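Local coordinates for protein endo-beta-1,4-mannanase (Alicyclobacillus acidocaldarius, PDB 4CD8) that hydrolyses internal beta-1,4-mannosidic linkages of mannans as an endo-acting glycoside hydrolase, probably of TIM-barrel fold, captured here with a bound mannoimidazole inhibitor, at residues A[260-263]-A[264-267]; A[211-214]-A[215-219]; A[233-237]-A[238-242]; A[290-293]-A[294-297]; A[179-183]-A[184-188]. All coordinates share one frame; numbering follows the deposited sequence.

Interaction 1 of 5, residues A[260-263]-A[264-267]; sequences RFYE and AMFA
Tyr262 meets two side chains of the next helical turn, Met265 and Phe266, and it runs alongside each of them, pointing the same way. The methyl CE of Met265 is 3.7 Å from Tyr262 CD1. The same CD1 lies 3.9 Å from CE2 of Phe266, which arrives at the edge of the tyrosine ring, near its plane. Met265 reaches this spot with CG anti to the backbone N (chi1 172°) and a chain that bends only at its last torsion, which also sets CE 3.8 Å above the Phe266 ring plane, toward the rim. Its SD makes an oblique Met-aromatic contact, 5.3 Å from the centroid of the Phe261 ring. All of this rides on helix 255-268, one of the helices packed outside the barrel strands, where Tyr262 touches Leu280 of strand 275-283 and Val310 of helix 305-317. The backbone evidence is a run of i to i+4 bonds; the straightest joins Phe266 N to Tyr262 O (2.9 Å, 176° at the hydrogen). Replacing Phe266 with an alanine here would probably open a gap beside Met265 CE and deprive Tyr278 of its edge-to-face partner. Ala264 N donates to Arg260 O at 3.0 Å, and its CB sits against that same oxygen. Glu263, on the exposed flank, gives its carbonyl O to Ala267 N at 2.8 Å while its side chain touches Val309.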
loop_
_atom_site.group_PDB
_atom_site.type_symbol
_atom_site.label_atom_id
_atom_site.label_comp_id
_atom_site.label_asym_id
_atom_site.label_seq_id
_atom_site.Cartn_x
_atom_site.Cartn_y
_atom_site.Cartn_z
ATOM N N ARG A 260 7.971 10.624 -16.588
ATOM C CA ARG A 260 9.218 11.212 -16.059
ATOM C C ARG A 260 9.439 10.741 -14.617
ATOM O O ARG A 260 10.559 10.412 -14.234
ATOM C CB ARG A 260 9.231 12.755 -16.125
ATOM C CG ARG A 260 9.414 13.345 -17.519
ATOM C CD ARG A 260 9.463 14.880 -17.507
ATOM N NE ARG A 260 8.158 15.558 -17.341
ATOM C CZ ARG A 260 7.320 15.906 -18.337
ATOM N NH1 ARG A 260 7.593 15.611 -19.614
ATOM N NH2 ARG A 260 6.178 16.521 -18.051
ATOM N N PHE A 261 8.370 10.692 -13.820
ATOM C CA PHE A 261 8.502 10.162 -12.455
ATOM C C PHE A 261 9.015 8.724 -12.477
ATOM O O PHE A 261 9.961 8.403 -11.746
ATOM C CB PHE A 261 7.186 10.209 -11.712
ATOM C CG PHE A 261 7.236 9.532 -10.386
ATOM C CD1 PHE A 261 7.669 10.216 -9.270
ATOM C CD2 PHE A 261 6.886 8.187 -10.261
ATOM C CE1 PHE A 261 7.738 9.580 -8.035
ATOM C CE2 PHE A 261 6.970 7.543 -9.037
ATOM C CZ PHE A 261 7.385 8.238 -7.909
ATOM N N TYR A 262 8.389 7.863 -13.283
ATOM C CA TYR A 262 8.799 6.424 -13.323
ATOM C C TYR A 262 10.232 6.289 -13.841
ATOM O O TYR A 262 11.044 5.542 -13.270
ATOM C CB TYR A 262 7.810 5.589 -14.158
ATOM C CG TYR A 262 6.603 5.136 -13.342
ATOM C CD1 TYR A 262 6.647 3.963 -12.574
ATOM C CD2 TYR A 262 5.444 5.888 -13.300
ATOM C CE1 TYR A 262 5.564 3.562 -11.826
ATOM C CE2 TYR A 262 4.352 5.512 -12.553
ATOM C CZ TYR A 262 4.410 4.354 -11.803
ATOM O OH TYR A 262 3.337 3.975 -11.063
ATOM N N GLU A 263 10.581 7.044 -14.883
ATOM C CA GLU A 263 11.976 7.035 -15.379
ATOM C C GLU A 263 12.971 7.404 -14.268
ATOM O O GLU A 263 13.995 6.687 -14.065
ATOM C CB GLU A 263 12.137 7.935 -16.608
ATOM C CG GLU A 263 11.393 7.405 -17.823
ATOM C CD GLU A 263 12.089 6.252 -18.555
ATOM O OE1 GLU A 263 13.007 5.617 -18.010
ATOM O OE2 GLU A 263 11.694 5.966 -19.706
ATOM N N ALA A 264 12.656 8.449 -13.502
ATOM C CA ALA A 264 13.568 8.911 -12.447
ATOM C C ALA A 264 13.733 7.883 -11.337
ATOM O O ALA A 264 14.841 7.666 -10.835
ATOM C CB ALA A 264 13.108 10.240 -11.861
ATOM N N MET A 265 12.620 7.272 -10.953
ATOM C CA MET A 265 12.632 6.248 -9.936
ATOM C C MET A 265 13.459 5.041 -10.385
ATOM O O MET A 265 14.372 4.619 -9.657
ATOM C CB MET A 265 11.206 5.830 -9.598
ATOM C CG MET A 265 11.184 4.629 -8.679
ATOM S SD MET A 265 9.513 4.173 -8.285
ATOM C CE MET A 265 9.021 3.317 -9.768
ATOM N N PHE A 266 13.164 4.493 -11.560
ATOM C CA PHE A 266 13.927 3.345 -12.068
ATOM C C PHE A 266 15.389 3.685 -12.268
ATOM O O PHE A 266 16.258 2.858 -11.921
ATOM C CB PHE A 266 13.326 2.782 -13.346
ATOM C CG PHE A 266 11.955 2.150 -13.155
ATOM C CD1 PHE A 266 11.725 1.212 -12.161
ATOM C CD2 PHE A 266 10.908 2.486 -13.981
ATOM C CE1 PHE A 266 10.472 0.614 -12.014
ATOM C CE2 PHE A 266 9.669 1.901 -13.837
ATOM C CZ PHE A 266 9.442 0.975 -12.849
ATOM N N ALA A 267 15.702 4.900 -12.721
ATOM C CA ALA A 267 17.117 5.265 -12.914
ATOM C C ALA A 267 17.856 5.309 -11.588
ATOM O O ALA A 267 19.050 4.936 -11.508
ATOM C CB ALA A 267 17.253 6.614 -13.619
#

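Interaction 2 of 5, residues A[211-214]-A[215-219]; sequences DRVP and VLREV
Arg217 folds back beside Pro214. Its CB rests 3.6 Å from Pro214 O, the carbonyl one turn earlier. From there the chain runs out extended, with CG anti to the backbone N (chi1 180°), until a turn about CG-CD that is off the staggered positions (chi3 28°) brings the guanidinium up to the proline at an oblique angle. NE then donates to a water at 2.8 Å, which lies in the guanidinium plane at its edge and itself donates to Pro214 O at 3.0 Å. NH1 comes near Val213 CG1 and has its salt-bridge partner, Glu272, elsewhere in the fold. NH2 ends 3.6 Å from Pro214 CA.

Across the helix, Arg212 plays a different part. The side chains of Arg212 and Leu216 cross at about a right angle, CG against CG, and CG1 of Val215 lies over one face of the Arg212 guanidinium, 3.5 Å from NH1; its NE bonds Tyr204. Both arginines belong to helix 209-223, which links strands 197-201 and 227-232 in a beta-alpha-beta unit. The helix is kinked here because Pro214 has no N-H to give to the preceding turn. Across the kink Leu216 N still reaches Arg212 O at 3.3 Å, and beyond it Glu218 N reaches Pro214 O at 2.9 Å. Pro214 O is therefore gripped by one amide and one water, and the water ties it to a cationic side chain that would probably polarise the bridge. Each guanidinium meets aliphatic carbon, yet its charge goes to carboxylates outside the two segments, Glu272 or Glu186 and Glu187.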
loop_
_atom_site.group_PDB
_atom_site.type_symbol
_atom_site.label_atom_id
_atom_site.label_comp_id
_atom_site.label_asym_id
_atom_site.label_seq_id
_atom_site.Cartn_x
_atom_site.Cartn_y
_atom_site.Cartn_z
ATOM N N ASP A 211 19.389 11.227 -4.067
ATOM C CA ASP A 211 19.914 11.550 -2.729
ATOM C C ASP A 211 19.302 10.697 -1.617
ATOM O O ASP A 211 19.898 10.552 -0.565
ATOM C CB ASP A 211 19.704 13.032 -2.369
ATOM C CG ASP A 211 20.656 13.983 -3.124
ATOM O OD1 ASP A 211 21.655 13.501 -3.703
ATOM O OD2 ASP A 211 20.397 15.213 -3.133
ATOM N N ARG A 212 18.115 10.157 -1.854
ATOM C CA ARG A 212 17.434 9.339 -0.854
ATOM C C ARG A 212 17.880 7.890 -0.786
ATOM O O ARG A 212 17.775 7.252 0.281
ATOM C CB ARG A 212 15.924 9.361 -1.113
ATOM C CG ARG A 212 15.073 8.677 -0.043
ATOM C CD ARG A 212 15.212 9.340 1.317
ATOM N NE ARG A 212 14.385 8.705 2.349
ATOM C CZ ARG A 212 14.560 8.841 3.674
ATOM N NH1 ARG A 212 15.558 9.554 4.185
ATOM N NH2 ARG A 212 13.722 8.236 4.504
ATOM N N VAL A 213 18.349 7.362 -1.906
ATOM C CA VAL A 213 18.734 5.973 -2.011
ATOM C C VAL A 213 19.721 5.530 -0.924
ATOM O O VAL A 213 19.508 4.474 -0.324
ATOM C CB VAL A 213 19.256 5.647 -3.437
ATOM C CG1 VAL A 213 19.880 4.272 -3.476
ATOM C CG2 VAL A 213 18.109 5.679 -4.438
ATOM N N PRO A 214 20.749 6.348 -0.615
ATOM C CA PRO A 214 21.697 5.853 0.383
ATOM C C PRO A 214 21.094 5.591 1.737
ATOM O O PRO A 214 21.489 4.625 2.424
ATOM C CB PRO A 214 22.746 6.971 0.464
ATOM C CG PRO A 214 22.689 7.642 -0.859
ATOM C CD PRO A 214 21.256 7.547 -1.304
ATOM N N VAL A 215 20.116 6.399 2.131
ATOM C CA VAL A 215 19.485 6.196 3.422
ATOM C C VAL A 215 18.618 4.932 3.392
ATOM O O VAL A 215 18.583 4.183 4.354
ATOM C CB VAL A 215 18.645 7.406 3.841
ATOM C CG1 VAL A 215 17.885 7.090 5.130
ATOM C CG2 VAL A 215 19.548 8.608 4.026
ATOM N N LEU A 216 17.953 4.677 2.271
ATOM C CA LEU A 216 17.148 3.477 2.133
ATOM C C LEU A 216 18.036 2.236 2.258
ATOM O O LEU A 216 17.683 1.276 2.982
ATOM C CB LEU A 216 16.404 3.470 0.805
ATOM C CG LEU A 216 15.407 4.608 0.577
ATOM C CD1 LEU A 216 14.804 4.515 -0.820
ATOM C CD2 LEU A 216 14.307 4.629 1.618
ATOM N N ARG A 217 19.184 2.273 1.571
ATOM C CA ARG A 217 20.143 1.163 1.693
ATOM C C ARG A 217 20.565 0.994 3.139
ATOM O O ARG A 217 20.603 -0.147 3.684
ATOM C CB ARG A 217 21.355 1.417 0.804
ATOM C CG ARG A 217 22.422 0.334 0.854
ATOM C CD ARG A 217 23.542 0.540 -0.166
ATOM N NE ARG A 217 23.732 1.939 -0.490
ATOM C CZ ARG A 217 23.541 2.500 -1.682
ATOM N NH1 ARG A 217 23.172 1.805 -2.750
ATOM N NH2 ARG A 217 23.747 3.798 -1.805
ATOM N N GLU A 218 20.914 2.101 3.775
ATOM C CA GLU A 218 21.373 2.053 5.169
ATOM C C GLU A 218 20.347 1.506 6.136
ATOM O O GLU A 218 20.673 0.786 7.074
ATOM C CB GLU A 218 21.879 3.431 5.616
ATOM C CG GLU A 218 23.078 3.891 4.790
ATOM C CD GLU A 218 23.265 5.410 4.688
ATOM O OE1 GLU A 218 22.606 6.182 5.420
ATOM O OE2 GLU A 218 24.107 5.841 3.864
ATOM N N VAL A 219 19.086 1.842 5.916
ATOM C CA VAL A 219 18.015 1.331 6.760
ATOM C C VAL A 219 17.880 -0.178 6.577
ATOM O O VAL A 219 17.826 -0.934 7.567
ATOM C CB VAL A 219 16.671 2.018 6.419
ATOM C CG1 VAL A 219 15.497 1.270 7.069
ATOM C CG2 VAL A 219 16.673 3.470 6.885
HETATM O O HOH W 1 24.192 3.920 1.404
#

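Interaction 3 of 5, residues A[233-237]-A[238-242]; sequences GCPSR and SGSGA
Arg237 and Ser240 are the ends of a type II beta turn in the loop that follows barrel strand 227-232. In the conformer described, the Arg237 guanidinium probably bonds the carbonyl oxygens of His249 and Gly297. Ser238 takes the first corner, its backbone linked outward to Ala252. Gly239 takes the second with a positive phi of 77°, a conformation that residues with a side chain adopt less readily. Ser240 then closes the turn: its N donates to Arg237 O at 3.1 Å, approaching from above the carbonyl plane, 42° out of it. CB of Ser240 is directed toward 233-237. With OG anti to its own carbonyl carbon (chi1 -78°), the hydroxyl oxygen comes to lie 3.4 Å from Arg237 CB. The same OG is 3.9 Å from both CB and CG of Pro235. Pro235 in turn touches Tyr299, a residue of the inhibitor pocket, and its side chain is about 7 Å from that ligand. Gly241 follows, its N bonded to Glu257 and lying 3.8 Å from Cys234 SG. That sulfur also packs 3.7 Å from Ser240 C. A short 3-10 turn finishes the walk, with Ala242 N donating to Gly239 O at 3.1 Å.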
loop_
_atom_site.group_PDB
_atom_site.type_symbol
_atom_site.label_atom_id
_atom_site.label_comp_id
_atom_site.label_asym_id
_atom_site.label_seq_id
_atom_site.Cartn_x
_atom_site.Cartn_y
_atom_site.Cartn_z
ATOM N N GLY A 233 4.116 5.824 -6.882
ATOM C CA GLY A 233 3.433 6.192 -8.102
ATOM C C GLY A 233 3.312 7.686 -8.200
ATOM O O GLY A 233 3.831 8.425 -7.348
ATOM N N CYS A 234 2.652 8.122 -9.257
ATOM C CA CYS A 234 2.526 9.542 -9.558
ATOM C C CYS A 234 1.317 9.719 -10.469
ATOM O O CYS A 234 1.139 8.954 -11.418
ATOM C CB CYS A 234 3.788 10.038 -10.253
ATOM S SG CYS A 234 3.865 11.805 -10.614
ATOM N N PRO A 235 0.495 10.743 -10.203
ATOM C CA PRO A 235 -0.595 11.046 -11.130
ATOM C C PRO A 235 -0.106 11.596 -12.452
ATOM O O PRO A 235 0.947 12.230 -12.516
ATOM C CB PRO A 235 -1.408 12.136 -10.414
ATOM C CG PRO A 235 -0.933 12.142 -9.010
ATOM C CD PRO A 235 0.482 11.631 -9.036
ATOM N N SER A 236 -0.881 11.348 -13.500
ATOM C CA SER A 236 -0.623 11.964 -14.801
ATOM C C SER A 236 -1.225 13.371 -14.848
ATOM O O SER A 236 -2.169 13.641 -15.598
ATOM C CB SER A 236 -1.159 11.064 -15.904
ATOM O OG SER A 236 -2.463 10.655 -15.599
ATOM N N ARG A 237 -0.643 14.245 -14.028
ATOM C CA ARG A 237 -1.004 15.659 -13.988
ATOM C C ARG A 237 0.259 16.512 -13.982
ATOM O O ARG A 237 1.348 16.085 -13.482
ATOM C CB ARG A 237 -1.820 15.986 -12.738
ATOM C CG ARG A 237 -3.078 15.164 -12.583
ATOM C CD ARG A 237 -3.856 15.662 -11.378
ATOM N NE ARG A 237 -5.123 14.967 -11.240
ATOM C CZ ARG A 237 -6.137 15.402 -10.498
ATOM N NH1 ARG A 237 -6.044 16.543 -9.828
ATOM N NH2 ARG A 237 -7.253 14.699 -10.432
ATOM N N SER A 238 0.118 17.698 -14.541
ATOM C CA SER A 238 1.213 18.624 -14.652
ATOM C C SER A 238 1.794 18.965 -13.285
ATOM O O SER A 238 1.047 19.211 -12.336
ATOM C CB SER A 238 0.733 19.916 -15.344
ATOM O OG SER A 238 1.829 20.604 -15.874
ATOM N N GLY A 239 3.127 18.943 -13.191
ATOM C CA GLY A 239 3.830 19.282 -11.947
ATOM C C GLY A 239 3.823 18.191 -10.868
ATOM O O GLY A 239 4.493 18.324 -9.836
ATOM N N SER A 240 3.061 17.125 -11.095
ATOM C CA SER A 240 2.866 16.096 -10.057
ATOM C C SER A 240 4.150 15.395 -9.603
ATOM O O SER A 240 4.217 14.896 -8.464
ATOM C CB SER A 240 1.832 15.040 -10.487
ATOM O OG SER A 240 0.489 15.515 -10.339
ATOM N N GLY A 241 5.168 15.373 -10.452
ATOM C CA GLY A 241 6.423 14.676 -10.062
ATOM C C GLY A 241 7.160 15.361 -8.926
ATOM O O GLY A 241 8.034 14.749 -8.296
ATOM N N ALA A 242 6.818 16.639 -8.681
ATOM C CA ALA A 242 7.315 17.409 -7.528
ATOM C C ALA A 242 6.546 17.077 -6.233
ATOM O O ALA A 242 7.064 17.285 -5.135
ATOM C CB ALA A 242 7.242 18.913 -7.810
#

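Interaction 4 of 5, residues A[290-293]-A[294-297]; sequences REAA and SEDG
Asp296 N donates to Ala293 O at 3.0 Å and Glu295 N to Ala292 O at 3.1 Å, two successive i to i+3 bonds across the contact. Neither donor uses a lone-pair direction: Asp296 N stands 68° out of its carbonyl plane and Glu295 N 55°, so both carbonyls are approached from above. Shorter still is a bond between neighbouring side chains, from Ser294 OG to Glu295 OE2 at 2.7 Å, on the syn side of the carboxylate. It ties the glutamate to the start of its own segment, and the bend at chi2 (68°) folds the chain so that OE1 turns inward, 3.6 Å from Ala292 CA. Glu291 OE1 lies 4.8 Å from Glu295 OE1, a pair of like charges that would probably disfavour closer approach. Both glutamates and Ser294 also touch a crystal neighbour, which may influence their poses. Farther along, Asp296 CB sits 3.5 Å from Ala293 O, whereas its carboxylate turns away to Lys304 and Ser298. The methyl of Ala293, the buried residue of the turn, packs on Tyr288 and Lys304. Arg290, the first residue of the 3-10 segment, forms a salt bridge with Glu307 of the following helix. The i to i+3 pattern is that of a short 3-10 helix, here spanning 290-295 on the surface, in the loop between barrel strand 275-283 and helix 305-317.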
loop_
_atom_site.group_PDB
_atom_site.type_symbol
_atom_site.label_atom_id
_atom_site.label_comp_id
_atom_site.label_asym_id
_atom_site.label_seq_id
_atom_site.Cartn_x
_atom_site.Cartn_y
_atom_site.Cartn_z
ATOM N N ARG A 290 -8.566 1.819 -22.791
ATOM C CA ARG A 290 -7.235 2.325 -23.115
ATOM C C ARG A 290 -7.253 3.677 -23.812
ATOM O O ARG A 290 -6.439 4.534 -23.493
ATOM C CB ARG A 290 -6.497 1.339 -24.012
ATOM C CG ARG A 290 -6.460 -0.083 -23.486
ATOM C CD ARG A 290 -5.497 -0.884 -24.340
ATOM N NE ARG A 290 -4.201 -0.302 -24.121
ATOM C CZ ARG A 290 -3.248 -0.807 -23.344
ATOM N NH1 ARG A 290 -3.367 -1.988 -22.740
ATOM N NH2 ARG A 290 -2.137 -0.119 -23.216
ATOM N N GLU A 291 -8.177 3.856 -24.761
ATOM C CA GLU A 291 -8.239 5.105 -25.514
ATOM C C GLU A 291 -8.569 6.324 -24.639
ATOM O O GLU A 291 -8.271 7.469 -25.026
ATOM C CB GLU A 291 -9.227 4.989 -26.686
ATOM C CG GLU A 291 -10.678 4.656 -26.334
ATOM C CD GLU A 291 -11.477 5.804 -25.731
ATOM O OE1 GLU A 291 -11.144 6.995 -25.988
ATOM O OE2 GLU A 291 -12.448 5.500 -25.001
ATOM N N ALA A 292 -9.167 6.087 -23.467
ATOM C CA ALA A 292 -9.557 7.183 -22.575
ATOM C C ALA A 292 -8.421 7.597 -21.641
ATOM O O ALA A 292 -8.593 8.490 -20.801
ATOM C CB ALA A 292 -10.802 6.801 -21.773
ATOM N N ALA A 293 -7.261 6.947 -21.777
ATOM C CA ALA A 293 -6.097 7.197 -20.888
ATOM C C ALA A 293 -5.629 8.650 -20.948
ATOM O O ALA A 293 -5.172 9.226 -19.949
ATOM C CB ALA A 293 -4.944 6.258 -21.277
ATOM N N SER A 294 -5.772 9.259 -22.131
ATOM C CA SER A 294 -5.365 10.676 -22.377
ATOM C C SER A 294 -6.200 11.705 -21.571
ATOM O O SER A 294 -5.763 12.856 -21.382
ATOM C CB SER A 294 -5.341 11.030 -23.899
ATOM O OG SER A 294 -6.560 10.734 -24.613
ATOM N N GLU A 295 -7.406 11.317 -21.144
ATOM C CA GLU A 295 -8.268 12.194 -20.331
ATOM C C GLU A 295 -8.154 11.853 -18.864
ATOM O O GLU A 295 -8.819 12.477 -18.045
ATOM C CB GLU A 295 -9.748 12.109 -20.765
ATOM C CG GLU A 295 -10.033 12.716 -22.119
ATOM C CD GLU A 295 -9.394 11.919 -23.234
ATOM O OE1 GLU A 295 -9.752 10.723 -23.378
ATOM O OE2 GLU A 295 -8.544 12.486 -23.968
ATOM N N ASP A 296 -7.317 10.867 -18.539
ATOM C CA ASP A 296 -7.195 10.419 -17.147
ATOM C C ASP A 296 -6.012 11.054 -16.396
ATOM O O ASP A 296 -4.849 10.926 -16.811
ATOM C CB ASP A 296 -7.116 8.906 -17.112
ATOM C CG ASP A 296 -7.212 8.358 -15.696
ATOM O OD1 ASP A 296 -8.332 8.127 -15.215
ATOM O OD2 ASP A 296 -6.161 8.183 -15.055
ATOM N N GLY A 297 -6.316 11.691 -15.260
ATOM C CA GLY A 297 -5.339 12.412 -14.467
ATOM C C GLY A 297 -4.933 11.628 -13.204
ATOM O O GLY A 297 -4.273 12.179 -12.295
#

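Interaction 5 of 5, residues A[179-183]-A[184-188]; sequences YNCNH and GREEH
Cys181 and Glu186 pack against each other at the C-terminal end of barrel strand 176-182, which runs out into a type II beta turn, Asn182 to Arg185. This is the tight side. Cys181 SG lies 3.6 Å from Glu186 N and 3.8 Å from Glu186 CG, and Cys181 CB is 3.9 Å from Arg185 CB. Arg185 N closes the turn on Asn182 O at 3.0 Å, the donor tilted 33° from the carbonyl plane. Gly184 occupies the second corner at a phi of 82°, where a CB would collide with His183 O. The buried carboxylate of Glu186 bends at chi2 back toward the turn to take a weak bond from Gly184 N, and it also meets Tyr204, Ser200 and Arg212. A leucine in its place would probably leave Arg212 with Glu187 as its remaining carboxylate and cost the hydroxyls of Tyr204 and Ser200 the oxygen they share. The other side is looser. CB of His183 is directed away from 184-188, though touching Gly184 N, and Arg185 sends its guanidinium off to Glu156, with His188 CB 3.5 Å above one face. His188 ND1 donates to Gly184 O at 3.2 Å, on a lone pair in the carbonyl plane.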
loop_
_atom_site.group_PDB
_atom_site.type_symbol
_atom_site.label_atom_id
_atom_site.label_comp_id
_atom_site.label_asym_id
_atom_site.label_seq_id
_atom_site.Cartn_x
_atom_site.Cartn_y
_atom_site.Cartn_z
ATOM N N TYR A 179 5.043 -3.739 7.497
ATOM C CA TYR A 179 4.410 -2.453 7.883
ATOM C C TYR A 179 4.913 -1.465 6.851
ATOM O O TYR A 179 6.098 -1.424 6.548
ATOM C CB TYR A 179 4.890 -2.017 9.285
ATOM C CG TYR A 179 4.444 -0.617 9.594
ATOM C CD1 TYR A 179 3.102 -0.381 9.849
ATOM C CD2 TYR A 179 5.312 0.430 9.608
ATOM C CE1 TYR A 179 2.653 0.906 10.085
ATOM C CE2 TYR A 179 4.876 1.724 9.855
ATOM C CZ TYR A 179 3.545 1.936 10.078
ATOM O OH TYR A 179 3.144 3.205 10.296
ATOM N N ASN A 180 3.997 -0.634 6.351
ATOM C CA ASN A 180 4.244 0.368 5.319
ATOM C C ASN A 180 4.323 1.720 5.976
ATOM O O ASN A 180 3.277 2.285 6.361
ATOM C CB ASN A 180 3.068 0.202 4.328
ATOM C CG ASN A 180 2.877 1.292 3.283
ATOM O OD1 ASN A 180 1.899 1.157 2.560
ATOM N ND2 ASN A 180 3.766 2.262 3.130
ATOM N N CYS A 181 5.522 2.268 6.139
ATOM C CA CYS A 181 5.658 3.611 6.713
ATOM C C CYS A 181 5.530 4.665 5.621
ATOM O O CYS A 181 5.598 4.363 4.444
ATOM C CB CYS A 181 6.970 3.797 7.483
ATOM S SG CYS A 181 8.421 3.769 6.451
ATOM N N ASN A 182 5.355 5.903 6.040
ATOM C CA ASN A 182 5.408 6.993 5.057
ATOM C C ASN A 182 6.829 7.265 4.541
ATOM O O ASN A 182 7.805 6.990 5.214
ATOM C CB ASN A 182 4.864 8.232 5.699
ATOM C CG ASN A 182 4.399 9.256 4.683
ATOM O OD1 ASN A 182 4.036 8.913 3.569
ATOM N ND2 ASN A 182 4.401 10.500 5.090
ATOM N N HIS A 183 6.950 7.832 3.348
ATOM C CA HIS A 183 8.249 8.354 2.918
ATOM C C HIS A 183 8.831 9.279 3.994
ATOM O O HIS A 183 8.098 10.042 4.669
ATOM C CB HIS A 183 8.145 9.099 1.573
ATOM C CG HIS A 183 7.144 10.206 1.573
ATOM N ND1 HIS A 183 7.483 11.488 1.932
ATOM C CD2 HIS A 183 5.823 10.226 1.288
ATOM C CE1 HIS A 183 6.411 12.263 1.847
ATOM N NE2 HIS A 183 5.392 11.523 1.449
ATOM N N GLY A 184 10.156 9.173 4.179
ATOM C CA GLY A 184 10.834 9.917 5.221
ATOM C C GLY A 184 10.769 9.313 6.607
ATOM O O GLY A 184 11.337 9.891 7.549
ATOM N N ARG A 185 10.080 8.165 6.745
ATOM C CA ARG A 185 9.971 7.526 8.079
ATOM C C ARG A 185 10.716 6.231 8.173
ATOM O O ARG A 185 10.744 5.632 9.271
ATOM C CB ARG A 185 8.523 7.267 8.480
ATOM C CG ARG A 185 7.669 8.555 8.585
ATOM C CD ARG A 185 8.020 9.343 9.854
ATOM N NE ARG A 185 7.794 8.524 11.053
ATOM C CZ ARG A 185 8.273 8.782 12.268
ATOM N NH1 ARG A 185 8.983 9.878 12.521
ATOM N NH2 ARG A 185 7.974 7.961 13.271
ATOM N N GLU A 186 11.335 5.817 7.078
ATOM C CA GLU A 186 12.022 4.508 7.031
ATOM C C GLU A 186 13.036 4.373 8.137
ATOM O O GLU A 186 13.118 3.307 8.783
ATOM C CB GLU A 186 12.685 4.279 5.653
ATOM C CG GLU A 186 11.703 4.127 4.494
ATOM C CD GLU A 186 11.414 5.433 3.747
ATOM O OE1 GLU A 186 11.534 6.511 4.354
ATOM O OE2 GLU A 186 11.091 5.344 2.554
ATOM N N GLU A 187 13.780 5.432 8.393
ATOM C CA GLU A 187 14.836 5.397 9.399
ATOM C C GLU A 187 14.323 5.662 10.814
ATOM O O GLU A 187 15.051 5.498 11.775
ATOM C CB GLU A 187 16.002 6.352 9.034
ATOM C CG GLU A 187 15.674 7.847 9.048
ATOM C CD GLU A 187 15.127 8.359 7.730
ATOM O OE1 GLU A 187 14.149 7.787 7.229
ATOM O OE2 GLU A 187 15.655 9.368 7.199
ATOM N N HIS A 188 13.042 6.017 10.953
ATOM C CA HIS A 188 12.508 6.419 12.239
ATOM C C HIS A 188 11.684 5.360 12.984
ATOM O O HIS A 188 11.532 5.430 14.219
ATOM C CB HIS A 188 11.683 7.674 12.038
ATOM C CG HIS A 188 12.515 8.859 11.693
ATOM N ND1 HIS A 188 12.485 9.466 10.459
ATOM C CD2 HIS A 188 13.419 9.541 12.420
ATOM C CE1 HIS A 188 13.310 10.498 10.454
ATOM N NE2 HIS A 188 13.884 10.570 11.634
#

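The contacts fall into two touching groups, interactions 1, 3 and 4 and interactions 2 and 5. Interaction 1 packs on interaction 3 through Phe261 CG and Cys234 CB, 3.5 Å apart; interaction 3 meets interaction 4 where Ser236 OG lies 2.7 Å from Asp296 O, a probable hydrogen bond. Separately, interactions 2 and 5 join through Arg212 NH2, which forms salt bridges to Glu186 OE1 and to Glu187 OE1, each at 2.8 Å. The two groups stay apart: interactions 1 and 2 come within about 7 Å at their nearest atoms. From the inhibitor, the side chain of Asn182 is about 5 Å away, Pro235 about 7 Å, Phe261 about 10 Å and Asp296 about 12 Å; Asp296 is about 10 Å from the bound mannose.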